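Local structure of phosphoglycerate dehydrogenase (Lactobacillus plantarum, 3EVT) at residues D37-I41 and T53-R57; T205-T211 and P230-A236. The protein probably catalyses the NAD-dependent oxidation of 3-phospho-D-glycerate to 3-phosphohydroxypyruvate, the first step of the phosphorylated route to serine. All blocks are in the same frame, centred on the assembly; numbering follows the deposited sequence.

Interaction 1 of 2, residues D37-I41 and T53-R57; sequences DYDQI and TILAR
Asp39 and Arg57 form a two-pronged salt bridge between segment 37-41, which leads into strand 41-45, and the residue that follows helix 50-56. Arg57 NE gives a short bond of 2.6 Å to Asp39 OD1. It is bent to 135° at the hydrogen and reaches the oxygen on its syn side, yet tilted out of the carboxylate plane. The second prong, Arg57 NH2 to Asp39 OD2 at 3.2 Å, is straighter but weak. The carboxylate and guanidinium planes stand 71° apart, far from the coplanar fork. OD2 also meets the hydroxyl of Thr59, so both carboxylate oxygens are engaged. Backbone oxygens find side-chain amides just downstream: Asp39 O takes Gln61 NE2 and Arg57 O takes Asn60 ND2.

Arg57 bends at its third torsion (chi3 45°), so that its guanidinium crosses Tyr38 at about a right angle, with Tyr38 CB over one of its faces. Tyr38 CD2 lies 3.9 Å from Arg57 NH1. One atom farther round the ring, Tyr38 CE2 touches Thr53 CG2 at 3.6 Å, obliquely. Ile41 CD1 meets Ile54 CD1 at 3.6 Å, while Ile41 also packs on Leu3 and Leu5 of strand 3-6. A helix packed in this way beside the entry to strand 41-45 belongs to the parallel alpha/beta architecture of the N-terminal domain, as in other D-2-hydroxyacid dehydrogenases.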
ATOM      1  N   ASP A  37      -9.681  -1.771  41.901  1.00 69.17           N
ATOM      2  CA  ASP A  37      -9.098  -1.580  40.562  1.00 68.77           C
ATOM      3  C   ASP A  37      -9.418  -0.216  39.936  1.00 68.17           C
ATOM      4  O   ASP A  37      -8.580   0.369  39.279  1.00 68.49           O
ATOM      5  CB  ASP A  37      -9.533  -2.715  39.626  1.00 68.60           C
ATOM      6  CG  ASP A  37      -8.976  -4.063  40.059  1.00 68.94           C
ATOM      7  OD1 ASP A  37      -7.793  -4.108  40.468  1.00 69.84           O
ATOM      8  OD2 ASP A  37      -9.715  -5.066  40.001  1.00 69.31           O
ATOM      9  N   TYR A  38     -10.624   0.291  40.163  1.00 67.15           N
ATOM     10  CA  TYR A  38     -11.143   1.421  39.405  1.00 65.86           C
ATOM     11  C   TYR A  38     -10.119   2.493  38.998  1.00 65.10           C
ATOM     12  O   TYR A  38     -10.043   2.884  37.835  1.00 64.58           O
ATOM     13  CB  TYR A  38     -12.310   2.069  40.154  1.00 66.62           C
ATOM     14  CG  TYR A  38     -13.580   1.235  40.228  1.00 66.88           C
ATOM     15  CD1 TYR A  38     -13.604  -0.072  39.776  1.00 68.99           C
ATOM     16  CD2 TYR A  38     -14.736   1.754  40.784  1.00 68.53           C
ATOM     17  CE1 TYR A  38     -14.752  -0.826  39.857  1.00 70.34           C
ATOM     18  CE2 TYR A  38     -15.889   1.009  40.881  1.00 69.64           C
ATOM     19  CZ  TYR A  38     -15.896  -0.278  40.415  1.00 70.70           C
ATOM     20  OH  TYR A  38     -17.054  -1.034  40.496  1.00 72.13           O
ATOM     21  N   ASP A  39      -9.352   3.009  39.944  1.00 63.54           N
ATOM     22  CA  ASP A  39      -8.498   4.145  39.605  1.00 62.70           C
ATOM     23  C   ASP A  39      -7.192   3.670  38.933  1.00 61.01           C
ATOM     24  O   ASP A  39      -6.341   4.464  38.566  1.00 59.34           O
ATOM     25  CB  ASP A  39      -8.241   5.029  40.840  1.00 63.43           C
ATOM     26  CG  ASP A  39      -9.500   5.776  41.298  1.00 66.04           C
ATOM     27  OD1 ASP A  39     -10.569   5.567  40.672  1.00 67.99           O
ATOM     28  OD2 ASP A  39      -9.423   6.576  42.271  1.00 68.14           O
ATOM     29  N   GLN A  40      -7.082   2.355  38.780  1.00 59.49           N
ATOM     30  CA  GLN A  40      -5.975   1.696  38.101  1.00 59.18           C
ATOM     31  C   GLN A  40      -6.150   1.600  36.567  1.00 57.69           C
ATOM     32  O   GLN A  40      -5.170   1.583  35.806  1.00 56.72           O
ATOM     33  CB  GLN A  40      -5.914   0.273  38.610  1.00 59.80           C
ATOM     34  CG  GLN A  40      -5.692   0.182  40.090  1.00 63.86           C
ATOM     35  CD  GLN A  40      -4.388   0.807  40.393  1.00 66.67           C
ATOM     36  OE1 GLN A  40      -3.368   0.109  40.578  1.00 66.16           O
ATOM     37  NE2 GLN A  40      -4.375   2.138  40.370  1.00 62.52           N
ATOM     38  N   ILE A  41      -7.412   1.459  36.156  1.00 55.31           N
ATOM     39  CA  ILE A  41      -7.826   1.324  34.759  1.00 53.08           C
ATOM     40  C   ILE A  41      -7.448   2.539  33.873  1.00 51.37           C
ATOM     41  O   ILE A  41      -8.047   3.594  33.955  1.00 49.12           O
ATOM     42  CB  ILE A  41      -9.367   1.026  34.720  1.00 53.26           C
ATOM     43  CG1 ILE A  41      -9.638  -0.230  35.553  1.00 52.04           C
ATOM     44  CG2 ILE A  41      -9.904   0.932  33.293  1.00 51.83           C
ATOM     45  CD1 ILE A  41     -11.112  -0.537  35.825  1.00 50.50           C
ATOM     46  N   THR A  53     -19.237   4.551  36.093  1.00 63.58           N
ATOM     47  CA  THR A  53     -18.755   4.536  37.486  1.00 63.95           C
ATOM     48  C   THR A  53     -17.394   5.236  37.564  1.00 63.63           C
ATOM     49  O   THR A  53     -17.240   6.249  38.262  1.00 64.12           O
ATOM     50  CB  THR A  53     -18.566   3.120  38.007  1.00 63.99           C
ATOM     51  OG1 THR A  53     -19.692   2.317  37.647  1.00 64.61           O
ATOM     52  CG2 THR A  53     -18.406   3.141  39.506  1.00 64.65           C
ATOM     53  N   ILE A  54     -16.428   4.706  36.798  1.00 62.66           N
ATOM     54  CA  ILE A  54     -15.039   5.201  36.758  1.00 61.35           C
ATOM     55  C   ILE A  54     -14.935   6.718  36.519  1.00 60.71           C
ATOM     56  O   ILE A  54     -14.253   7.448  37.275  1.00 59.64           O
ATOM     57  CB  ILE A  54     -14.230   4.386  35.722  1.00 61.48           C
ATOM     58  CG1 ILE A  54     -14.063   2.955  36.224  1.00 60.65           C
ATOM     59  CG2 ILE A  54     -12.853   4.962  35.519  1.00 61.81           C
ATOM     60  CD1 ILE A  54     -13.636   1.975  35.160  1.00 59.20           C
ATOM     61  N   LEU A  55     -15.646   7.204  35.504  1.00 60.11           N
ATOM     62  CA  LEU A  55     -15.596   8.626  35.167  1.00 60.74           C
ATOM     63  C   LEU A  55     -16.167   9.511  36.270  1.00 60.98           C
ATOM     64  O   LEU A  55     -15.804  10.672  36.383  1.00 61.21           O
ATOM     65  CB  LEU A  55     -16.320   8.928  33.843  1.00 60.79           C
ATOM     66  CG  LEU A  55     -15.702   8.435  32.517  1.00 61.24           C
ATOM     67  CD1 LEU A  55     -16.556   8.889  31.338  1.00 61.78           C
ATOM     68  CD2 LEU A  55     -14.259   8.912  32.330  1.00 61.39           C
ATOM     69  N   ALA A  56     -17.055   8.953  37.086  1.00 61.70           N
ATOM     70  CA  ALA A  56     -17.611   9.675  38.254  1.00 62.57           C
ATOM     71  C   ALA A  56     -16.571  10.051  39.342  1.00 61.88           C
ATOM     72  O   ALA A  56     -16.694  11.072  40.015  1.00 62.17           O
ATOM     73  CB  ALA A  56     -18.792   8.855  38.881  1.00 62.50           C
ATOM     74  N   ARG A  57     -15.565   9.201  39.501  1.00 61.65           N
ATOM     75  CA  ARG A  57     -14.501   9.383  40.475  1.00 61.12           C
ATOM     76  C   ARG A  57     -13.494  10.451  40.028  1.00 61.22           C
ATOM     77  O   ARG A  57     -12.772  10.264  39.041  1.00 61.21           O
ATOM     78  CB  ARG A  57     -13.792   8.051  40.659  1.00 60.95           C
ATOM     79  CG  ARG A  57     -14.751   6.895  40.750  1.00 60.57           C
ATOM     80  CD  ARG A  57     -14.046   5.560  40.843  1.00 61.47           C
ATOM     81  NE  ARG A  57     -12.946   5.586  41.797  1.00 62.50           N
ATOM     82  CZ  ARG A  57     -12.958   5.037  43.010  1.00 64.09           C
ATOM     83  NH1 ARG A  57     -14.034   4.414  43.492  1.00 64.17           N
ATOM     84  NH2 ARG A  57     -11.868   5.119  43.759  1.00 65.16           N
TER

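Interaction 2 of 2, residues T205-T211 and P230-A236; sequences THHLFST and PAVDTTA
Phe209 and Val232 pair through a single beta bridge within the Rossmann-type NAD-binding domain, joining the loop before helix 211-215 to the lead-in of helix 234-242. Phe209 N donates to Ala231 O at 2.9 Å, and Phe209 O accepts from Asp233 N at 3.0 Å. Two residues earlier, His207 N gives Pro230 O a nearly straight bond of 2.8 Å, lying in the carbonyl plane.

The side chain of Asp233 can be followed outward from this bridge. Asp233 CB sits over one face of the His207 imidazole, 4.0 Å from the ring centroid, in a CH-pi contact; His206 CE1 lies over the opposite face. CG, anti to the backbone N (chi1 -177°), lies beside His207 ND1 and CE1 and near Ser210 OG, the carboxylate plane tilted 37° to the ring. From the N-cap position of helix 234-242, Asp233 OD1 accepts from Ala236 N at 3.1 Å and, weakly, from Thr235 N. Asp233 OD2 accepts from Ser210 OG at 3.0 Å, the hydroxyl approaching from above the carboxylate plane. The two carboxylate oxygens thus divide their work between the helix start and the facing loop. His207 ND1 stays 3.6 Å from Asp233 OD2 without a bond, whereas its NE2 is held by Glu255.

On the inner side, Phe209 CB rests against Val232 CG2 and its CD2 approaches Ala231 CB, while the ring meets Tyr143 edge-to-face and packs on Ile195 and Leu223 of the central sheet. At the far end, a water gives a hydrogen bond to Ala236 O at 2.7 Å and also bonds Thr211 OG1.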
ATOM      1  N   THR A 205     -26.349   3.133 -14.901  1.00 64.23           N
ATOM      2  CA  THR A 205     -24.953   2.731 -14.816  1.00 63.32           C
ATOM      3  C   THR A 205     -24.838   1.290 -15.252  1.00 62.30           C
ATOM      4  O   THR A 205     -23.843   0.628 -14.978  1.00 62.09           O
ATOM      5  CB  THR A 205     -24.390   2.891 -13.408  1.00 63.98           C
ATOM      6  OG1 THR A 205     -25.143   2.079 -12.502  1.00 63.83           O
ATOM      7  CG2 THR A 205     -24.462   4.369 -12.965  1.00 63.92           C
ATOM      8  N   HIS A 206     -25.860   0.815 -15.953  1.00 61.22           N
ATOM      9  CA  HIS A 206     -25.851  -0.527 -16.516  1.00 60.55           C
ATOM     10  C   HIS A 206     -25.093  -0.433 -17.826  1.00 59.65           C
ATOM     11  O   HIS A 206     -25.325   0.497 -18.614  1.00 58.80           O
ATOM     12  CB  HIS A 206     -27.298  -1.054 -16.731  1.00 61.41           C
ATOM     13  CG  HIS A 206     -27.364  -2.378 -17.432  1.00 62.47           C
ATOM     14  ND1 HIS A 206     -27.243  -2.500 -18.806  1.00 62.87           N
ATOM     15  CD2 HIS A 206     -27.518  -3.639 -16.953  1.00 61.40           C
ATOM     16  CE1 HIS A 206     -27.321  -3.774 -19.142  1.00 60.48           C
ATOM     17  NE2 HIS A 206     -27.480  -4.487 -18.038  1.00 61.97           N
ATOM     18  N   HIS A 207     -24.161  -1.371 -18.043  1.00 58.72           N
ATOM     19  CA  HIS A 207     -23.245  -1.323 -19.186  1.00 57.78           C
ATOM     20  C   HIS A 207     -22.574   0.052 -19.361  1.00 56.89           C
ATOM     21  O   HIS A 207     -22.345   0.519 -20.481  1.00 56.56           O
ATOM     22  CB  HIS A 207     -23.946  -1.794 -20.470  1.00 57.75           C
ATOM     23  CG  HIS A 207     -24.175  -3.280 -20.514  1.00 60.76           C
ATOM     24  ND1 HIS A 207     -24.416  -3.969 -21.682  1.00 62.58           N
ATOM     25  CD2 HIS A 207     -24.157  -4.214 -19.527  1.00 63.45           C
ATOM     26  CE1 HIS A 207     -24.559  -5.256 -21.416  1.00 62.38           C
ATOM     27  NE2 HIS A 207     -24.411  -5.432 -20.114  1.00 64.19           N
ATOM     28  N   LEU A 208     -22.289   0.705 -18.238  1.00 55.78           N
ATOM     29  CA  LEU A 208     -21.560   1.971 -18.238  1.00 55.42           C
ATOM     30  C   LEU A 208     -20.156   1.730 -18.791  1.00 55.03           C
ATOM     31  O   LEU A 208     -19.630   2.509 -19.589  1.00 55.69           O
ATOM     32  CB  LEU A 208     -21.494   2.530 -16.810  1.00 56.07           C
ATOM     33  CG  LEU A 208     -20.632   3.786 -16.746  1.00 55.79           C
ATOM     34  CD1 LEU A 208     -21.119   4.701 -17.805  1.00 58.19           C
ATOM     35  CD2 LEU A 208     -20.678   4.439 -15.394  1.00 56.37           C
ATOM     36  N   PHE A 209     -19.562   0.601 -18.401  1.00 53.91           N
ATOM     37  CA  PHE A 209     -18.271   0.184 -18.952  1.00 52.73           C
ATOM     38  C   PHE A 209     -18.442  -0.602 -20.248  1.00 53.28           C
ATOM     39  O   PHE A 209     -18.600  -1.823 -20.281  1.00 52.41           O
ATOM     40  CB  PHE A 209     -17.424  -0.491 -17.851  1.00 51.36           C
ATOM     41  CG  PHE A 209     -17.256   0.406 -16.650  1.00 48.32           C
ATOM     42  CD1 PHE A 209     -16.194   1.309 -16.574  1.00 43.56           C
ATOM     43  CD2 PHE A 209     -18.214   0.418 -15.630  1.00 46.52           C
ATOM     44  CE1 PHE A 209     -16.063   2.206 -15.482  1.00 42.98           C
ATOM     45  CE2 PHE A 209     -18.105   1.302 -14.559  1.00 43.72           C
ATOM     46  CZ  PHE A 209     -17.007   2.211 -14.481  1.00 43.70           C
ATOM     47  N   SER A 210     -18.414   0.137 -21.344  1.00 54.46           N
ATOM     48  CA  SER A 210     -18.709  -0.452 -22.625  1.00 56.03           C
ATOM     49  C   SER A 210     -17.994   0.322 -23.733  1.00 56.60           C
ATOM     50  O   SER A 210     -17.068   1.120 -23.459  1.00 56.22           O
ATOM     51  CB  SER A 210     -20.234  -0.456 -22.831  1.00 56.48           C
ATOM     52  OG  SER A 210     -20.614  -1.374 -23.839  1.00 60.07           O
ATOM     53  N   THR A 211     -18.404   0.082 -24.985  1.00 57.20           N
ATOM     54  CA  THR A 211     -17.665   0.603 -26.145  1.00 57.36           C
ATOM     55  C   THR A 211     -17.308   2.079 -26.071  1.00 57.51           C
ATOM     56  O   THR A 211     -16.136   2.429 -26.253  1.00 58.31           O
ATOM     57  CB  THR A 211     -18.311   0.230 -27.560  1.00 58.03           C
ATOM     58  OG1 THR A 211     -17.954  -1.111 -27.920  1.00 58.40           O
ATOM     59  CG2 THR A 211     -17.768   1.141 -28.658  1.00 57.54           C
ATOM     60  N   PRO A 230     -23.138  -6.401 -14.104  1.00 49.98           N
ATOM     61  CA  PRO A 230     -23.735  -5.717 -15.284  1.00 49.96           C
ATOM     62  C   PRO A 230     -23.286  -4.266 -15.523  1.00 50.28           C
ATOM     63  O   PRO A 230     -23.800  -3.635 -16.426  1.00 51.01           O
ATOM     64  CB  PRO A 230     -25.252  -5.734 -14.996  1.00 50.00           C
ATOM     65  CG  PRO A 230     -25.437  -6.735 -13.811  1.00 50.58           C
ATOM     66  CD  PRO A 230     -24.138  -6.705 -13.053  1.00 49.05           C
ATOM     67  N   ALA A 231     -22.381  -3.727 -14.710  1.00 48.96           N
ATOM     68  CA  ALA A 231     -21.834  -2.409 -14.993  1.00 48.93           C
ATOM     69  C   ALA A 231     -20.977  -2.499 -16.242  1.00 48.76           C
ATOM     70  O   ALA A 231     -20.776  -1.523 -16.927  1.00 48.68           O
ATOM     71  CB  ALA A 231     -20.997  -1.895 -13.805  1.00 47.26           C
ATOM     72  N   VAL A 232     -20.488  -3.705 -16.505  1.00 50.25           N
ATOM     73  CA  VAL A 232     -19.514  -3.979 -17.527  1.00 51.08           C
ATOM     74  C   VAL A 232     -20.073  -4.906 -18.605  1.00 52.59           C
ATOM     75  O   VAL A 232     -20.546  -6.014 -18.350  1.00 51.67           O
ATOM     76  CB  VAL A 232     -18.260  -4.646 -16.884  1.00 51.40           C
ATOM     77  CG1 VAL A 232     -17.286  -5.193 -17.934  1.00 49.95           C
ATOM     78  CG2 VAL A 232     -17.597  -3.694 -15.872  1.00 50.65           C
ATOM     79  N   ASP A 233     -19.998  -4.418 -19.833  1.00 55.05           N
ATOM     80  CA  ASP A 233     -20.384  -5.152 -21.011  1.00 56.12           C
ATOM     81  C   ASP A 233     -19.260  -6.130 -21.352  1.00 56.47           C
ATOM     82  O   ASP A 233     -18.157  -5.739 -21.801  1.00 56.51           O
ATOM     83  CB  ASP A 233     -20.629  -4.132 -22.116  1.00 57.02           C
ATOM     84  CG  ASP A 233     -21.107  -4.763 -23.411  1.00 60.36           C
ATOM     85  OD1 ASP A 233     -20.717  -5.909 -23.700  1.00 59.01           O
ATOM     86  OD2 ASP A 233     -21.835  -4.062 -24.171  1.00 67.88           O
ATOM     87  N   THR A 234     -19.542  -7.405 -21.142  1.00 56.58           N
ATOM     88  CA  THR A 234     -18.549  -8.457 -21.251  1.00 57.69           C
ATOM     89  C   THR A 234     -17.996  -8.522 -22.675  1.00 57.58           C
ATOM     90  O   THR A 234     -16.805  -8.758 -22.899  1.00 57.85           O
ATOM     91  CB  THR A 234     -19.194  -9.826 -20.912  1.00 57.97           C
ATOM     92  OG1 THR A 234     -19.383  -9.950 -19.493  1.00 60.13           O
ATOM     93  CG2 THR A 234     -18.294 -10.922 -21.348  1.00 60.34           C
ATOM     94  N   THR A 235     -18.871  -8.299 -23.644  1.00 57.45           N
ATOM     95  CA  THR A 235     -18.456  -8.350 -25.040  1.00 57.56           C
ATOM     96  C   THR A 235     -17.534  -7.203 -25.440  1.00 56.20           C
ATOM     97  O   THR A 235     -16.440  -7.445 -25.987  1.00 56.00           O
ATOM     98  CB  THR A 235     -19.683  -8.420 -25.975  1.00 58.11           C
ATOM     99  OG1 THR A 235     -20.306  -9.696 -25.766  1.00 60.44           O
ATOM    100  CG2 THR A 235     -19.253  -8.289 -27.435  1.00 57.79           C
ATOM    101  N   ALA A 236     -17.970  -5.984 -25.121  1.00 54.74           N
ATOM    102  CA  ALA A 236     -17.154  -4.791 -25.336  1.00 54.27           C
ATOM    103  C   ALA A 236     -15.781  -4.940 -24.664  1.00 54.52           C
ATOM    104  O   ALA A 236     -14.736  -4.621 -25.271  1.00 54.75           O
ATOM    105  CB  ALA A 236     -17.874  -3.577 -24.818  1.00 53.75           C
TER
HETATM  106  O   HOH W   1     -15.242  -2.370 -26.709  1.00 49.07           O

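In the fold
Interactions 1 and 2 lie on opposite sides of the chain's centre, with their own centres 59 Å apart and nearest atoms about 45 Å apart, so neither touches the other. They follow in series along the chain. Interaction 1 lies beside the five-stranded parallel sheet that includes strands 3-6 and 41-45; interaction 2 packs against the seven-stranded sheet of the cofactor domain, at strands 194-197 and 222-225. The glycine-rich turn at Gly144, Gly146 and Gly149, probably the dinucleotide-binding loop, follows strand 139-143 in that second sheet; Tyr143, which meets Phe209, comes just before it. The partner chain of the dimer touches neither contact.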